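Local structure of heme peroxidase (Bacteroides thetaiotaomicron, 2GVK) at residues E23-I28 with A247-A252; R54-R59 with F122-I127; D108-I113 with G260-G265. The protein is probably a heme-dependent peroxidase of the dye-decolorizing (DyP) family, using hydrogen peroxide to oxidise dyes and other substrates. All coordinates share one frame; numbering follows the deposited sequence. Where two conformers were deposited one is given.

Contact 1. Residues E23-I28 with A247-A252; sequences ENVIFI and ANMPFA. With EDO (1,2-ethanediol), chain H.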
loop_
_atom_site.group_PDB
_atom_site.type_symbol
_atom_site.label_atom_id
_atom_site.label_comp_id
_atom_site.label_asym_id
_atom_site.label_seq_id
_atom_site.Cartn_x
_atom_site.Cartn_y
_atom_site.Cartn_z
ATOM N N GLU A 23 -15.270 0.777 -0.462
ATOM C CA GLU A 23 -14.776 1.478 -1.628
ATOM C C GLU A 23 -15.669 1.144 -2.828
ATOM O O GLU A 23 -15.874 1.975 -3.715
ATOM C CB GLU A 23 -13.333 1.068 -1.907
ATOM C CG GLU A 23 -12.609 1.914 -2.945
ATOM C CD GLU A 23 -12.324 3.321 -2.462
ATOM O OE1 GLU A 23 -12.115 3.498 -1.248
ATOM O OE2 GLU A 23 -12.316 4.253 -3.297
ATOM N N ASN A 24 -16.158 -0.106 -2.852
ATOM C CA ASN A 24 -17.027 -0.626 -3.914
ATOM C C ASN A 24 -18.178 -1.301 -3.255
ATOM O O ASN A 24 -17.991 -1.986 -2.270
ATOM C CB ASN A 24 -16.276 -1.637 -4.770
ATOM C CG ASN A 24 -15.052 -1.048 -5.395
ATOM O OD1 ASN A 24 -15.124 -0.401 -6.451
ATOM N ND2 ASN A 24 -13.916 -1.204 -4.723
ATOM N N VAL A 25 -19.374 -1.113 -3.788
ATOM C CA VAL A 25 -20.577 -1.654 -3.152
ATOM C C VAL A 25 -21.584 -2.159 -4.161
ATOM O O VAL A 25 -21.733 -1.611 -5.217
ATOM C CB VAL A 25 -21.266 -0.576 -2.211
ATOM C CG1 VAL A 25 -21.778 0.593 -3.010
ATOM C CG2 VAL A 25 -22.399 -1.204 -1.395
ATOM N N ILE A 26 -22.243 -3.259 -3.803
ATOM C CA ILE A 26 -23.361 -3.777 -4.555
ATOM C C ILE A 26 -24.545 -3.854 -3.627
ATOM O O ILE A 26 -24.434 -4.373 -2.503
ATOM C CB ILE A 26 -23.097 -5.191 -5.118
ATOM C CG1 ILE A 26 -21.940 -5.173 -6.105
ATOM C CG2 ILE A 26 -24.352 -5.706 -5.798
ATOM C CD1 ILE A 26 -21.602 -6.521 -6.677
ATOM N N PHE A 27 -25.640 -3.229 -4.027
ATOM C CA PHE A 27 -26.940 -3.361 -3.318
ATOM C C PHE A 27 -27.876 -4.187 -4.194
ATOM O O PHE A 27 -28.207 -3.778 -5.313
ATOM C CB PHE A 27 -27.603 -2.002 -3.062
ATOM C CG PHE A 27 -26.757 -1.035 -2.286
ATOM C CD1 PHE A 27 -26.779 -1.029 -0.912
ATOM C CD2 PHE A 27 -26.040 -0.036 -2.945
ATOM C CE1 PHE A 27 -26.066 -0.066 -0.204
ATOM C CE2 PHE A 27 -25.326 0.888 -2.245
ATOM C CZ PHE A 27 -25.373 0.890 -0.866
ATOM N N ILE A 28 -28.309 -5.337 -3.690
ATOM C CA ILE A 28 -29.267 -6.177 -4.408
ATOM C C ILE A 28 -30.538 -6.382 -3.584
ATOM O O ILE A 28 -30.478 -6.780 -2.434
ATOM C CB ILE A 28 -28.662 -7.555 -4.740
ATOM C CG1 ILE A 28 -27.571 -7.410 -5.796
ATOM C CG2 ILE A 28 -29.710 -8.471 -5.228
ATOM C CD1 ILE A 28 -26.737 -8.650 -5.978
ATOM N N ALA A 247 -25.110 5.040 5.303
ATOM C CA ALA A 247 -24.425 5.471 4.080
ATOM C C ALA A 247 -25.312 6.284 3.138
ATOM O O ALA A 247 -26.538 6.170 3.158
ATOM C CB ALA A 247 -23.822 4.281 3.356
ATOM N N ASN A 248 -24.672 7.121 2.329
ATOM C CA ASN A 248 -25.280 7.668 1.128
ATOM C C ASN A 248 -24.381 7.456 -0.088
ATOM O O ASN A 248 -23.682 8.383 -0.525
ATOM C CB ASN A 248 -25.563 9.157 1.310
ATOM C CG ASN A 248 -26.732 9.420 2.244
ATOM O OD1 ASN A 248 -27.877 9.493 1.814
ATOM N ND2 ASN A 248 -26.441 9.568 3.525
HETATM N N MSE A 249 -24.404 6.233 -0.619
HETATM C CA MSE A 249 -23.416 5.779 -1.592
HETATM C C MSE A 249 -23.764 6.297 -2.973
HETATM O O MSE A 249 -24.879 6.114 -3.448
HETATM C CB MSE A 249 -23.365 4.253 -1.635
HETATM C CG MSE A 249 -22.873 3.613 -0.354
HETATM SE SE MSE A 249 -21.262 4.486 0.314
HETATM C CE MSE A 249 -19.998 3.705 -0.859
ATOM N N PRO A 250 -22.796 6.935 -3.616
ATOM C CA PRO A 250 -22.978 7.394 -4.973
ATOM C C PRO A 250 -23.224 6.248 -5.969
ATOM O O PRO A 250 -22.628 5.190 -5.856
ATOM C CB PRO A 250 -21.632 8.070 -5.298
ATOM C CG PRO A 250 -21.046 8.405 -4.024
ATOM C CD PRO A 250 -21.527 7.413 -3.038
ATOM N N PHE A 251 -24.101 6.487 -6.933
ATOM C CA PHE A 251 -24.194 5.644 -8.128
ATOM C C PHE A 251 -24.528 6.533 -9.317
ATOM O O PHE A 251 -25.094 7.632 -9.149
ATOM C CB PHE A 251 -25.216 4.526 -7.964
ATOM C CG PHE A 251 -26.638 4.995 -7.874
ATOM C CD1 PHE A 251 -27.217 5.265 -6.647
ATOM C CD2 PHE A 251 -27.421 5.062 -8.996
ATOM C CE1 PHE A 251 -28.577 5.636 -6.560
ATOM C CE2 PHE A 251 -28.747 5.443 -8.922
ATOM C CZ PHE A 251 -29.328 5.710 -7.669
ATOM N N ALA A 252 -24.125 6.114 -10.509
ATOM C CA ALA A 252 -24.357 6.945 -11.685
ATOM C C ALA A 252 -24.190 6.251 -12.978
ATOM O O ALA A 252 -23.357 5.338 -13.113
ATOM C CB ALA A 252 -23.404 8.155 -11.659
HETATM C C1 EDO H . -31.295 10.430 4.947
HETATM O O1 EDO H . -32.361 9.737 4.235
HETATM C C2 EDO H . -30.082 10.688 4.019
HETATM O O2 EDO H . -28.852 10.841 4.818
#

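Contact 2. Residues R54-R59 with F122-I127; sequences RSMRNR and FEFASI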
loop_
_atom_site.group_PDB
_atom_site.type_symbol
_atom_site.label_atom_id
_atom_site.label_comp_id
_atom_site.label_asym_id
_atom_site.label_seq_id
_atom_site.Cartn_x
_atom_site.Cartn_y
_atom_site.Cartn_z
ATOM N N ARG A 54 -16.522 -15.957 5.690
ATOM C CA ARG A 54 -15.235 -16.510 6.159
ATOM C C ARG A 54 -14.315 -16.792 4.995
ATOM O O ARG A 54 -13.133 -16.558 5.071
ATOM C CB ARG A 54 -15.441 -17.800 6.960
ATOM C CG ARG A 54 -15.744 -17.603 8.404
ATOM C CD ARG A 54 -15.569 -18.916 9.190
ATOM N NE ARG A 54 -16.634 -19.880 8.894
ATOM C CZ ARG A 54 -17.874 -19.816 9.396
ATOM N NH1 ARG A 54 -18.210 -18.847 10.237
ATOM N NH2 ARG A 54 -18.776 -20.729 9.067
ATOM N N SER A 55 -14.868 -17.378 3.939
ATOM C CA SER A 55 -14.092 -17.708 2.759
ATOM C C SER A 55 -13.442 -16.455 2.154
ATOM O O SER A 55 -12.210 -16.407 1.943
ATOM C CB SER A 55 -14.976 -18.412 1.729
ATOM O OG SER A 55 -14.255 -18.688 0.541
HETATM N N MSE A 56 -14.236 -15.409 1.965
HETATM C CA MSE A 56 -13.729 -14.172 1.389
HETATM C C MSE A 56 -12.637 -13.563 2.247
HETATM O O MSE A 56 -11.640 -13.089 1.733
HETATM C CB MSE A 56 -14.832 -13.155 1.219
HETATM C CG MSE A 56 -15.923 -13.567 0.311
HETATM SE SE MSE A 56 -15.332 -13.968 -1.510
HETATM C CE MSE A 56 -14.439 -12.411 -1.876
ATOM N N ARG A 57 -12.857 -13.531 3.562
ATOM C CA ARG A 57 -11.901 -12.893 4.480
ATOM C C ARG A 57 -10.637 -13.726 4.662
ATOM O O ARG A 57 -9.561 -13.181 4.871
ATOM C CB ARG A 57 -12.560 -12.609 5.804
ATOM C CG ARG A 57 -13.558 -11.490 5.719
ATOM C CD ARG A 57 -14.102 -11.140 7.027
ATOM N NE ARG A 57 -15.119 -10.150 6.887
ATOM C CZ ARG A 57 -15.978 -9.793 7.845
ATOM N NH1 ARG A 57 -15.901 -10.338 9.051
ATOM N NH2 ARG A 57 -16.911 -8.867 7.588
ATOM N N ASN A 58 -10.762 -15.039 4.545
ATOM C CA ASN A 58 -9.614 -15.925 4.593
ATOM C C ASN A 58 -8.753 -15.748 3.335
ATOM O O ASN A 58 -7.555 -15.652 3.408
ATOM C CB ASN A 58 -10.091 -17.379 4.718
ATOM C CG ASN A 58 -8.971 -18.355 4.716
ATOM O OD1 ASN A 58 -7.991 -18.170 5.407
ATOM N ND2 ASN A 58 -9.121 -19.454 3.942
ATOM N N ARG A 59 -9.413 -15.635 2.181
ATOM C CA ARG A 59 -8.719 -15.512 0.909
ATOM C C ARG A 59 -8.112 -14.121 0.713
ATOM O O ARG A 59 -7.039 -13.988 0.152
ATOM C CB ARG A 59 -9.677 -15.816 -0.239
ATOM C CG ARG A 59 -10.181 -17.248 -0.278
ATOM C CD ARG A 59 -11.312 -17.406 -1.292
ATOM N NE ARG A 59 -10.850 -17.154 -2.663
ATOM C CZ ARG A 59 -11.652 -16.992 -3.726
ATOM N NH1 ARG A 59 -12.964 -17.013 -3.588
ATOM N NH2 ARG A 59 -11.125 -16.780 -4.925
ATOM N N PHE A 122 -18.466 -8.922 -6.699
ATOM C CA PHE A 122 -19.013 -9.734 -7.785
ATOM C C PHE A 122 -18.935 -11.208 -7.453
ATOM O O PHE A 122 -19.880 -11.934 -7.651
ATOM C CB PHE A 122 -18.276 -9.472 -9.121
ATOM C CG PHE A 122 -18.479 -10.550 -10.129
ATOM C CD1 PHE A 122 -19.656 -10.629 -10.842
ATOM C CD2 PHE A 122 -17.526 -11.557 -10.305
ATOM C CE1 PHE A 122 -19.873 -11.661 -11.720
ATOM C CE2 PHE A 122 -17.730 -12.581 -11.215
ATOM C CZ PHE A 122 -18.919 -12.646 -11.900
ATOM N N GLU A 123 -17.806 -11.646 -6.939
ATOM C CA GLU A 123 -17.615 -13.058 -6.630
ATOM C C GLU A 123 -18.720 -13.556 -5.679
ATOM O O GLU A 123 -19.398 -14.563 -5.945
ATOM C CB GLU A 123 -16.221 -13.268 -6.003
ATOM C CG GLU A 123 -15.961 -14.668 -5.465
ATOM C CD GLU A 123 -15.583 -15.627 -6.526
ATOM O OE1 GLU A 123 -15.909 -15.368 -7.713
ATOM O OE2 GLU A 123 -14.888 -16.623 -6.199
ATOM N N PHE A 124 -18.900 -12.845 -4.590
ATOM C CA PHE A 124 -19.896 -13.191 -3.593
ATOM C C PHE A 124 -21.302 -13.168 -4.208
ATOM O O PHE A 124 -22.079 -14.097 -4.041
ATOM C CB PHE A 124 -19.808 -12.198 -2.426
ATOM C CG PHE A 124 -20.503 -12.670 -1.153
ATOM C CD1 PHE A 124 -21.850 -12.462 -0.977
ATOM C CD2 PHE A 124 -19.776 -13.310 -0.126
ATOM C CE1 PHE A 124 -22.478 -12.848 0.197
ATOM C CE2 PHE A 124 -20.388 -13.686 1.027
ATOM C CZ PHE A 124 -21.741 -13.446 1.205
ATOM N N ALA A 125 -21.603 -12.109 -4.947
ATOM C CA ALA A 125 -22.896 -11.974 -5.554
ATOM C C ALA A 125 -23.195 -13.094 -6.565
ATOM O O ALA A 125 -24.327 -13.532 -6.673
ATOM C CB ALA A 125 -23.031 -10.593 -6.215
ATOM N N SER A 126 -22.176 -13.555 -7.290
ATOM C CA SER A 126 -22.367 -14.610 -8.268
ATOM C C SER A 126 -22.734 -15.927 -7.570
ATOM O O SER A 126 -23.543 -16.697 -8.076
ATOM C CB SER A 126 -21.115 -14.780 -9.157
ATOM O OG SER A 126 -20.059 -15.419 -8.466
ATOM N N ILE A 127 -22.154 -16.161 -6.403
ATOM C CA ILE A 127 -22.457 -17.368 -5.659
ATOM C C ILE A 127 -23.902 -17.297 -5.119
ATOM O O ILE A 127 -24.628 -18.277 -5.181
ATOM C CB ILE A 127 -21.428 -17.610 -4.554
ATOM C CG1 ILE A 127 -20.051 -17.926 -5.197
ATOM C CG2 ILE A 127 -21.868 -18.751 -3.660
ATOM C CD1 ILE A 127 -18.890 -17.767 -4.275
HETATM O O HOH W 1 -12.283 -17.184 -7.707
#

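Contact 3. Residues D108-I113 with G260-G265; sequences DLLFHI and GTYFIG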
loop_
_atom_site.group_PDB
_atom_site.type_symbol
_atom_site.label_atom_id
_atom_site.label_comp_id
_atom_site.label_asym_id
_atom_site.label_seq_id
_atom_site.Cartn_x
_atom_site.Cartn_y
_atom_site.Cartn_z
ATOM N N ASP A 108 -37.971 -8.383 -0.806
ATOM C CA ASP A 108 -38.063 -9.486 0.163
ATOM C C ASP A 108 -36.720 -9.791 0.809
ATOM O O ASP A 108 -36.664 -10.133 1.982
ATOM C CB ASP A 108 -38.589 -10.740 -0.509
ATOM C CG ASP A 108 -40.069 -10.626 -0.928
ATOM O OD1 ASP A 108 -40.839 -9.869 -0.279
ATOM O OD2 ASP A 108 -40.475 -11.345 -1.880
ATOM N N LEU A 109 -35.648 -9.725 0.002
ATOM C CA LEU A 109 -34.281 -9.956 0.479
ATOM C C LEU A 109 -33.404 -8.793 0.090
ATOM O O LEU A 109 -33.483 -8.302 -1.041
ATOM C CB LEU A 109 -33.682 -11.236 -0.129
ATOM C CG LEU A 109 -34.380 -12.567 0.117
ATOM C CD1 LEU A 109 -33.602 -13.674 -0.588
ATOM C CD2 LEU A 109 -34.537 -12.871 1.620
ATOM N N LEU A 110 -32.539 -8.375 1.016
ATOM C CA LEU A 110 -31.511 -7.372 0.739
ATOM C C LEU A 110 -30.127 -7.943 0.972
ATOM O O LEU A 110 -29.864 -8.551 2.010
ATOM C CB LEU A 110 -31.690 -6.135 1.643
ATOM C CG LEU A 110 -30.536 -5.090 1.603
ATOM C CD1 LEU A 110 -30.500 -4.327 0.301
ATOM C CD2 LEU A 110 -30.648 -4.135 2.776
ATOM N N PHE A 111 -29.241 -7.738 -0.001
ATOM C CA PHE A 111 -27.815 -8.003 0.187
ATOM C C PHE A 111 -27.058 -6.726 -0.019
ATOM O O PHE A 111 -27.237 -6.040 -1.042
ATOM C CB PHE A 111 -27.312 -9.099 -0.793
ATOM C CG PHE A 111 -27.892 -10.448 -0.532
ATOM C CD1 PHE A 111 -27.431 -11.220 0.503
ATOM C CD2 PHE A 111 -28.948 -10.935 -1.302
ATOM C CE1 PHE A 111 -27.972 -12.470 0.757
ATOM C CE2 PHE A 111 -29.492 -12.205 -1.047
ATOM C CZ PHE A 111 -29.006 -12.957 -0.028
ATOM N N HIS A 112 -26.240 -6.374 0.978
ATOM C CA HIS A 112 -25.403 -5.188 0.938
ATOM C C HIS A 112 -23.955 -5.671 0.995
ATOM O O HIS A 112 -23.486 -6.143 2.034
ATOM C CB HIS A 112 -25.764 -4.272 2.111
ATOM C CG HIS A 112 -24.876 -3.069 2.260
ATOM N ND1 HIS A 112 -24.665 -2.448 3.485
ATOM C CD2 HIS A 112 -24.199 -2.340 1.348
ATOM C CE1 HIS A 112 -23.881 -1.403 3.310
ATOM N NE2 HIS A 112 -23.562 -1.324 2.028
ATOM N N ILE A 113 -23.269 -5.586 -0.161
ATOM C CA ILE A 113 -21.965 -6.188 -0.354
ATOM C C ILE A 113 -20.933 -5.080 -0.562
ATOM O O ILE A 113 -21.105 -4.235 -1.425
ATOM C CB ILE A 113 -21.949 -7.120 -1.608
ATOM C CG1 ILE A 113 -23.234 -7.932 -1.707
ATOM C CG2 ILE A 113 -20.736 -8.027 -1.567
ATOM C CD1 ILE A 113 -23.311 -8.856 -2.930
ATOM N N GLY A 260 -27.216 9.561 -8.743
ATOM C CA GLY A 260 -28.011 9.167 -7.584
ATOM C C GLY A 260 -27.242 8.888 -6.307
ATOM O O GLY A 260 -26.015 8.829 -6.288
ATOM N N THR A 261 -28.003 8.797 -5.218
ATOM C CA THR A 261 -27.505 8.410 -3.920
ATOM C C THR A 261 -28.314 7.206 -3.462
ATOM O O THR A 261 -29.554 7.225 -3.495
ATOM C CB THR A 261 -27.693 9.546 -2.891
ATOM O OG1 THR A 261 -26.805 10.615 -3.184
ATOM C CG2 THR A 261 -27.430 9.052 -1.491
ATOM N N TYR A 262 -27.625 6.143 -3.071
ATOM C CA TYR A 262 -28.279 5.003 -2.483
ATOM C C TYR A 262 -28.155 5.122 -0.973
ATOM O O TYR A 262 -27.072 4.960 -0.412
ATOM C CB TYR A 262 -27.651 3.683 -2.994
ATOM C CG TYR A 262 -28.565 2.470 -2.859
ATOM C CD1 TYR A 262 -28.809 1.903 -1.611
ATOM C CD2 TYR A 262 -29.210 1.916 -3.969
ATOM C CE1 TYR A 262 -29.657 0.846 -1.466
ATOM C CE2 TYR A 262 -30.065 0.832 -3.827
ATOM C CZ TYR A 262 -30.294 0.318 -2.554
ATOM O OH TYR A 262 -31.132 -0.773 -2.376
ATOM N N PHE A 263 -29.251 5.523 -0.338
ATOM C CA PHE A 263 -29.304 5.634 1.099
ATOM C C PHE A 263 -29.492 4.287 1.726
ATOM O O PHE A 263 -30.373 3.508 1.314
ATOM C CB PHE A 263 -30.464 6.542 1.525
ATOM C CG PHE A 263 -30.713 6.531 2.998
ATOM C CD1 PHE A 263 -29.945 7.289 3.837
ATOM C CD2 PHE A 263 -31.649 5.691 3.550
ATOM C CE1 PHE A 263 -30.138 7.238 5.254
ATOM C CE2 PHE A 263 -31.839 5.645 4.959
ATOM C CZ PHE A 263 -31.088 6.437 5.777
ATOM N N ILE A 264 -28.680 3.992 2.739
ATOM C CA ILE A 264 -28.883 2.816 3.546
ATOM C C ILE A 264 -28.577 3.182 5.008
ATOM O O ILE A 264 -27.541 3.764 5.310
ATOM C CB ILE A 264 -28.018 1.622 3.046
ATOM C CG1 ILE A 264 -28.276 0.388 3.879
ATOM C CG2 ILE A 264 -26.524 1.990 3.045
ATOM C CD1 ILE A 264 -27.843 -0.870 3.228
ATOM N N GLY A 265 -29.528 2.898 5.888
ATOM C CA GLY A 265 -29.432 3.265 7.289
ATOM C C GLY A 265 -29.756 2.096 8.183
ATOM O O GLY A 265 -30.844 1.501 8.074
#

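Contact 1. Residues E23-I28 with A247-A252
Met249, present as selenomethionine, reaches from strand 245-253 toward Val25 and Phe27, and it contributes the largest share of the buried surface, about half. Its CG lies 3.7 Å from Phe27 CZ, and CB, in the ring plane, is near CE2, so the methionine meets the rim of the phenylalanine rather than a face. CG and CE of Met249 both lie 4.2 Å from Val25 CG1. Bends at chi2 (-47°) and chi3 (-78°) curl the chain back so that both partners are met by one flexible, unbranched group. Val25, on the same strand as Phe27, adds bulk: its CG2 sits 3.6 Å above the Phe27 ring plane, toward the rim. Asn248 points the other way, where ND2 donates to O2 of an ethanediol at 3.0 Å and also to Asp158 OD2; an alanine here would probably leave that carboxylate without its amide donor. No hydrogen bond joins the segments, because the two strands are not neighbours in the sheet. Strand 24-32 is bonded to strands 109-115 and 136-145, strand 245-253 pairs with 258-267, and Phe27 also stacks on Tyr262, so the contact spans the interior of the curved sheet.

Contact 2. Residues R54-R59 with F122-I127
Glu123 of helix 118-131 meets two side chains of helix 38-59, Met56 through its aliphatic part and Arg59 through its carboxylate. From CB, which is directed at the other helix, the chain leaves with CG anti to the backbone N (chi1 172°). CG lies 4.1 Å from the selenium SE of Met56, a selenomethionine. A bend at chi2 then turns CD and the carboxylate toward Arg59. At the tip, OE2 accepts a hydrogen bond from NH1 of Arg59, in its modelled conformer, at 3.3 Å. The bond is straight and lies in the guanidinium plane, but it reaches OE2 on its anti side and the two planes are 61° apart, so this is a single-point salt bridge, not a flat two-point pairing. For the same conformer a water fills in: it donates to Glu123 OE2 at 3.1 Å and accepts from Arg59 NH2 at 3.0 Å. The other oxygen, OE1, is bonded to Tyr147 OH of the second subunit.

Apart from the charged pair, Met56 CG rests against the ring edge of Phe124, 3.9 Å from CD2. The axes of segments 54-59 and 122-127, nearly antiparallel at 154°, approach to 11.4 Å, a gap bridged by the long, flexible selenomethionine and the ring edge.

Arg59 has a stronger partner in Asp149 of the third subunit, reached through NE. With long, hydrated Arg59-Glu123 geometry and further bonds to two other subunits, the two charges share a network of partners: each buried ion probably owes its stability to several of them, and the helix contact is tied chemically to the assembly.

Contact 3. Residues D108-I113 with G260-G265
Ile264 and His112 form the main meeting, a CH-pi contact. The methyl CD1 of Ile264 sits over one face of the imidazole, 3.9 Å from the ring centroid and 26° off the ring normal, displaced toward the rim so that ND1 is its closest ring atom at 3.6 Å. Ile264 can extend this far because CG1 is anti to the backbone N (chi1 -178°) and CD1 continues nearly straight. His112 likewise has CG anti to its N, which carries the ring out from its own strand to be met on its flat surface. A slim, extended isoleucine arm suits this place, since a single methyl can lie on a face. Among the rings, Phe27 stacks with Tyr262 and lies nearly parallel to His112.

Apolar packing adds to this. The same CD1 lies 4.3 Å from Leu110 CD2, so one methyl touches two residues of strand 109-115.

Polar interactions do not cross between the segments. The buried imidazole finds its hydrogen bond just beyond, between ND1 and Tyr266 OH, which probably limits the rotation of the ring whose face Ile264 covers.

Segments 109-113 and 260-265 run at 102° to each other with a closest approach of their axes of 11.0 Å, too steep and distant for pairing. Asp108 and Leu109, both facing Tyr30, form a classic beta bulge at the start of strand 109-115. Side chains from the N- and C-terminal halves thus meet inside a rolled sheet, as expected for the beta-barrel of dimeric alpha-beta-barrel proteins such as DyP peroxidases, built from two ferredoxin-like halves.

Overall arrangement
Contacts 1 and 3 lie deep in the barrel, their centres 8 Å apart, and use neighbouring strands of the same sheet: 24-32 and 109-115 from the N-terminal half, 245-253 and 258-267 from the C-terminal half. Both join the two halves by apolar and ring contacts without a hydrogen bond across. Contact 2 differs in kind and place. About 21 Å from the centre of the chain, it pairs two helices, 38-59 and 118-131, of the N-terminal half and lies buried by other subunits, combining charge with apolar packing. It still touches the sheet: Ala125 packs on Ile113, and Phe122 on Ile26, linking the helical layer to the strands that carry contacts 1 and 3.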